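Local coordinates for glycosyl hydrolases family 31 family protein (Aspergillus niger, PDB 6DRU), which releases alpha-xylose from the non-reducing terminal glucose of xyloglucan oligosaccharides, acting as an alpha-xylosidase of glycoside hydrolase family 31, at residues A[515-520]-A[543-548]. Numbering follows the deposited sequence.
With XYS (alpha-D-xylopyranose), chain N.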
ATOM      1  N   VAL A 515     -34.840 -10.572  20.619  1.00 64.72           N
ATOM      2  CA  VAL A 515     -33.826 -10.327  21.638  1.00 70.21           C
ATOM      3  C   VAL A 515     -33.664 -11.582  22.487  1.00 74.64           C
ATOM      4  O   VAL A 515     -34.359 -12.585  22.297  1.00 74.38           O
ATOM      5  CB  VAL A 515     -34.181  -9.131  22.547  1.00 68.60           C
ATOM      6  CG1 VAL A 515     -33.988  -7.822  21.825  1.00 64.35           C
ATOM      7  CG2 VAL A 515     -35.603  -9.266  23.071  1.00 63.95           C
ATOM      8  N   ASP A 516     -32.741 -11.512  23.444  1.00 86.54           N
ATOM      9  CA  ASP A 516     -32.623 -12.503  24.509  1.00 76.99           C
ATOM     10  C   ASP A 516     -33.437 -12.014  25.701  1.00 71.46           C
ATOM     11  O   ASP A 516     -33.092 -11.002  26.322  1.00 64.81           O
ATOM     12  CB  ASP A 516     -31.162 -12.718  24.897  1.00 73.84           C
ATOM     13  CG  ASP A 516     -30.387 -13.485  23.850  1.00 85.46           C
ATOM     14  OD1 ASP A 516     -29.168 -13.679  24.044  1.00 76.84           O
ATOM     15  OD2 ASP A 516     -30.984 -13.853  22.815  1.00 97.41           O
ATOM     16  N   ALA A 517     -34.516 -12.728  26.020  1.00 64.81           N
ATOM     17  CA  ALA A 517     -35.360 -12.347  27.145  1.00 60.42           C
ATOM     18  C   ALA A 517     -34.575 -12.399  28.448  1.00 59.56           C
ATOM     19  O   ALA A 517     -34.155 -13.473  28.889  1.00 66.01           O
ATOM     20  CB  ALA A 517     -36.591 -13.252  27.227  1.00 56.70           C
ATOM     21  N   GLY A 518     -34.367 -11.239  29.066  1.00 62.21           N
ATOM     22  CA  GLY A 518     -33.626 -11.143  30.303  1.00 56.97           C
ATOM     23  C   GLY A 518     -32.175 -10.750  30.154  1.00 59.95           C
ATOM     24  O   GLY A 518     -31.462 -10.698  31.162  1.00 65.58           O
ATOM     25  N   GLY A 519     -31.718 -10.460  28.938  1.00 65.03           N
ATOM     26  CA  GLY A 519     -30.314 -10.190  28.704  1.00 66.55           C
ATOM     27  C   GLY A 519     -29.518 -11.475  28.569  1.00 69.91           C
ATOM     28  O   GLY A 519     -30.023 -12.586  28.738  1.00 65.84           O
ATOM     29  N   PHE A 520     -28.234 -11.314  28.252  1.00 65.14           N
ATOM     30  CA  PHE A 520     -27.339 -12.451  28.079  1.00 60.84           C
ATOM     31  C   PHE A 520     -26.239 -12.490  29.133  1.00 63.45           C
ATOM     32  O   PHE A 520     -26.125 -13.474  29.868  1.00 62.83           O
ATOM     33  CB  PHE A 520     -26.725 -12.437  26.673  1.00 63.95           C
ATOM     34  CG  PHE A 520     -25.690 -13.503  26.464  1.00 65.68           C
ATOM     35  CD1 PHE A 520     -26.064 -14.826  26.297  1.00 63.09           C
ATOM     36  CD2 PHE A 520     -24.343 -13.189  26.458  1.00 58.43           C
ATOM     37  CE1 PHE A 520     -25.115 -15.812  26.116  1.00 62.43           C
ATOM     38  CE2 PHE A 520     -23.387 -14.168  26.280  1.00 66.55           C
ATOM     39  CZ  PHE A 520     -23.775 -15.482  26.107  1.00 73.78           C
ATOM     40  N   ARG A 543     -40.352  -8.473  33.609  1.00 59.76           N
ATOM     41  CA  ARG A 543     -40.586  -7.329  32.732  1.00 60.15           C
ATOM     42  C   ARG A 543     -40.073  -7.608  31.325  1.00 67.31           C
ATOM     43  O   ARG A 543     -40.740  -7.288  30.334  1.00 66.56           O
ATOM     44  CB  ARG A 543     -39.914  -6.081  33.305  1.00 68.72           C
ATOM     45  CG  ARG A 543     -40.478  -5.604  34.632  1.00 66.15           C
ATOM     46  CD  ARG A 543     -41.903  -5.108  34.481  1.00 61.93           C
ATOM     47  NE  ARG A 543     -42.317  -4.309  35.628  1.00 66.57           N
ATOM     48  CZ  ARG A 543     -43.521  -3.762  35.759  1.00 68.39           C
ATOM     49  NH1 ARG A 543     -44.432  -3.927  34.811  1.00 67.39           N
ATOM     50  NH2 ARG A 543     -43.812  -3.047  36.837  1.00 59.53           N
ATOM     51  N   TRP A 544     -38.886  -8.211  31.222  1.00 69.57           N
ATOM     52  CA  TRP A 544     -38.280  -8.477  29.922  1.00 61.08           C
ATOM     53  C   TRP A 544     -39.040  -9.564  29.170  1.00 59.38           C
ATOM     54  O   TRP A 544     -39.333  -9.420  27.978  1.00 59.25           O
ATOM     55  CB  TRP A 544     -36.815  -8.868  30.117  1.00 61.10           C
ATOM     56  CG  TRP A 544     -35.907  -8.511  28.983  1.00 59.89           C
ATOM     57  CD1 TRP A 544     -36.176  -8.613  27.650  1.00 66.89           C
ATOM     58  CD2 TRP A 544     -34.574  -7.999  29.086  1.00 59.58           C
ATOM     59  NE1 TRP A 544     -35.092  -8.195  26.915  1.00 62.59           N
ATOM     60  CE2 TRP A 544     -34.095  -7.812  27.775  1.00 63.02           C
ATOM     61  CE3 TRP A 544     -33.738  -7.678  30.161  1.00 61.93           C
ATOM     62  CZ2 TRP A 544     -32.820  -7.321  27.509  1.00 72.03           C
ATOM     63  CZ3 TRP A 544     -32.472  -7.192  29.895  1.00 62.65           C
ATOM     64  CH2 TRP A 544     -32.026  -7.016  28.581  1.00 63.22           C
ATOM     65  N   LEU A 545     -39.358 -10.668  29.855  1.00 65.15           N
ATOM     66  CA  LEU A 545     -40.087 -11.762  29.220  1.00 53.34           C
ATOM     67  C   LEU A 545     -41.451 -11.304  28.721  1.00 59.72           C
ATOM     68  O   LEU A 545     -41.928 -11.770  27.680  1.00 62.04           O
ATOM     69  CB  LEU A 545     -40.230 -12.926  30.206  1.00 56.03           C
ATOM     70  CG  LEU A 545     -40.688 -14.304  29.713  1.00 56.33           C
ATOM     71  CD1 LEU A 545     -42.205 -14.402  29.603  1.00 56.19           C
ATOM     72  CD2 LEU A 545     -40.032 -14.640  28.383  1.00 60.26           C
ATOM     73  N   ALA A 546     -42.097 -10.395  29.455  1.00 66.58           N
ATOM     74  CA  ALA A 546     -43.389  -9.877  29.021  1.00 64.54           C
ATOM     75  C   ALA A 546     -43.265  -9.114  27.708  1.00 67.73           C
ATOM     76  O   ALA A 546     -44.155  -9.184  26.852  1.00 64.13           O
ATOM     77  CB  ALA A 546     -43.990  -8.986  30.107  1.00 55.25           C
ATOM     78  N   TRP A 547     -42.161  -8.382  27.530  1.00 62.87           N
ATOM     79  CA  TRP A 547     -41.974  -7.611  26.305  1.00 58.32           C
ATOM     80  C   TRP A 547     -41.799  -8.520  25.096  1.00 69.25           C
ATOM     81  O   TRP A 547     -42.301  -8.217  24.007  1.00 66.94           O
ATOM     82  CB  TRP A 547     -40.774  -6.677  26.451  1.00 57.08           C
ATOM     83  CG  TRP A 547     -40.432  -5.948  25.190  1.00 61.12           C
ATOM     84  CD1 TRP A 547     -41.303  -5.354  24.323  1.00 68.52           C
ATOM     85  CD2 TRP A 547     -39.123  -5.742  24.645  1.00 59.87           C
ATOM     86  NE1 TRP A 547     -40.618  -4.786  23.276  1.00 66.31           N
ATOM     87  CE2 TRP A 547     -39.278  -5.012  23.450  1.00 67.72           C
ATOM     88  CE3 TRP A 547     -37.836  -6.103  25.054  1.00 57.25           C
ATOM     89  CZ2 TRP A 547     -38.195  -4.637  22.660  1.00 63.49           C
ATOM     90  CZ3 TRP A 547     -36.762  -5.729  24.269  1.00 70.43           C
ATOM     91  CH2 TRP A 547     -36.947  -5.003  23.086  1.00 71.32           C
ATOM     92  N   THR A 548     -41.088  -9.639  25.266  1.00 59.87           N
ATOM     93  CA  THR A 548     -40.844 -10.539  24.145  1.00 61.62           C
ATOM     94  C   THR A 548     -42.131 -11.141  23.597  1.00 64.58           C
ATOM     95  O   THR A 548     -42.135 -11.636  22.465  1.00 73.39           O
ATOM     96  CB  THR A 548     -39.886 -11.654  24.563  1.00 60.22           C
ATOM     97  OG1 THR A 548     -40.527 -12.501  25.525  1.00 64.33           O
ATOM     98  CG2 THR A 548     -38.627 -11.064  25.175  1.00 55.69           C
TER
HETATM   99  C1  XYS N 834     -22.446 -16.070  21.679  1.00 74.91           C
HETATM  100  C2  XYS N 834     -23.924 -15.874  21.430  1.00 72.98           C
HETATM  101  C3  XYS N 834     -24.700 -16.448  22.594  1.00 72.64           C
HETATM  102  C4  XYS N 834     -24.278 -17.882  22.830  1.00 71.74           C
HETATM  103  C5  XYS N 834     -22.771 -17.949  22.947  1.00 73.07           C
HETATM  104  O1  XYS N 834     -22.085 -15.424  22.876  1.00 64.79           O
HETATM  105  O2  XYS N 834     -24.204 -14.502  21.294  1.00 73.96           O
HETATM  106  O3  XYS N 834     -26.079 -16.402  22.314  1.00 76.70           O
HETATM  107  O4  XYS N 834     -24.860 -18.350  24.023  1.00 63.86           O
HETATM  108  O5  XYS N 834     -22.170 -17.448  21.772  1.00 71.89           O
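Trp544 lays one face of its indole against the backbone of the type II turn Asp516 to Gly519. Its CA-CB bond points toward the loop, and chi1 -151° puts CG roughly anti to the backbone N. The turn's own bond, Gly519 N to Asp516 O at 3.0 Å, lies over that face. CH-pi contacts run from Ala517 CA to the centroid of the five-membered ring of Trp544 (4.2 Å) and from Gly519 CA to that of its six-membered ring (4.0 Å). Val515 CG2 meets the indole near its plane, 4.0 Å from Trp544 NE1, and also touches Trp547 CZ3 at 3.9 Å. Ala517 CB rests on Thr548 CG2 (3.6 Å) and Leu545 CD2; the hydroxyl Thr548 OG1 turns back to Leu545 O. No hydrogen bond joins the two segments directly; Gly518 O instead bonds to Tyr537 OH, earlier in helix 535-548. The Asp516 side chain leads away from this helix to a salt bridge with Arg555, about 5 Å from the side chain of Asp487, the probable proton donor. Phe520 CE1 approaches XYS O4 at 3.3 Å. The arrangement is that of a TIM barrel, where the loop following strand 513-514 contributes Phe520 to the xylose pocket and a helix backs it.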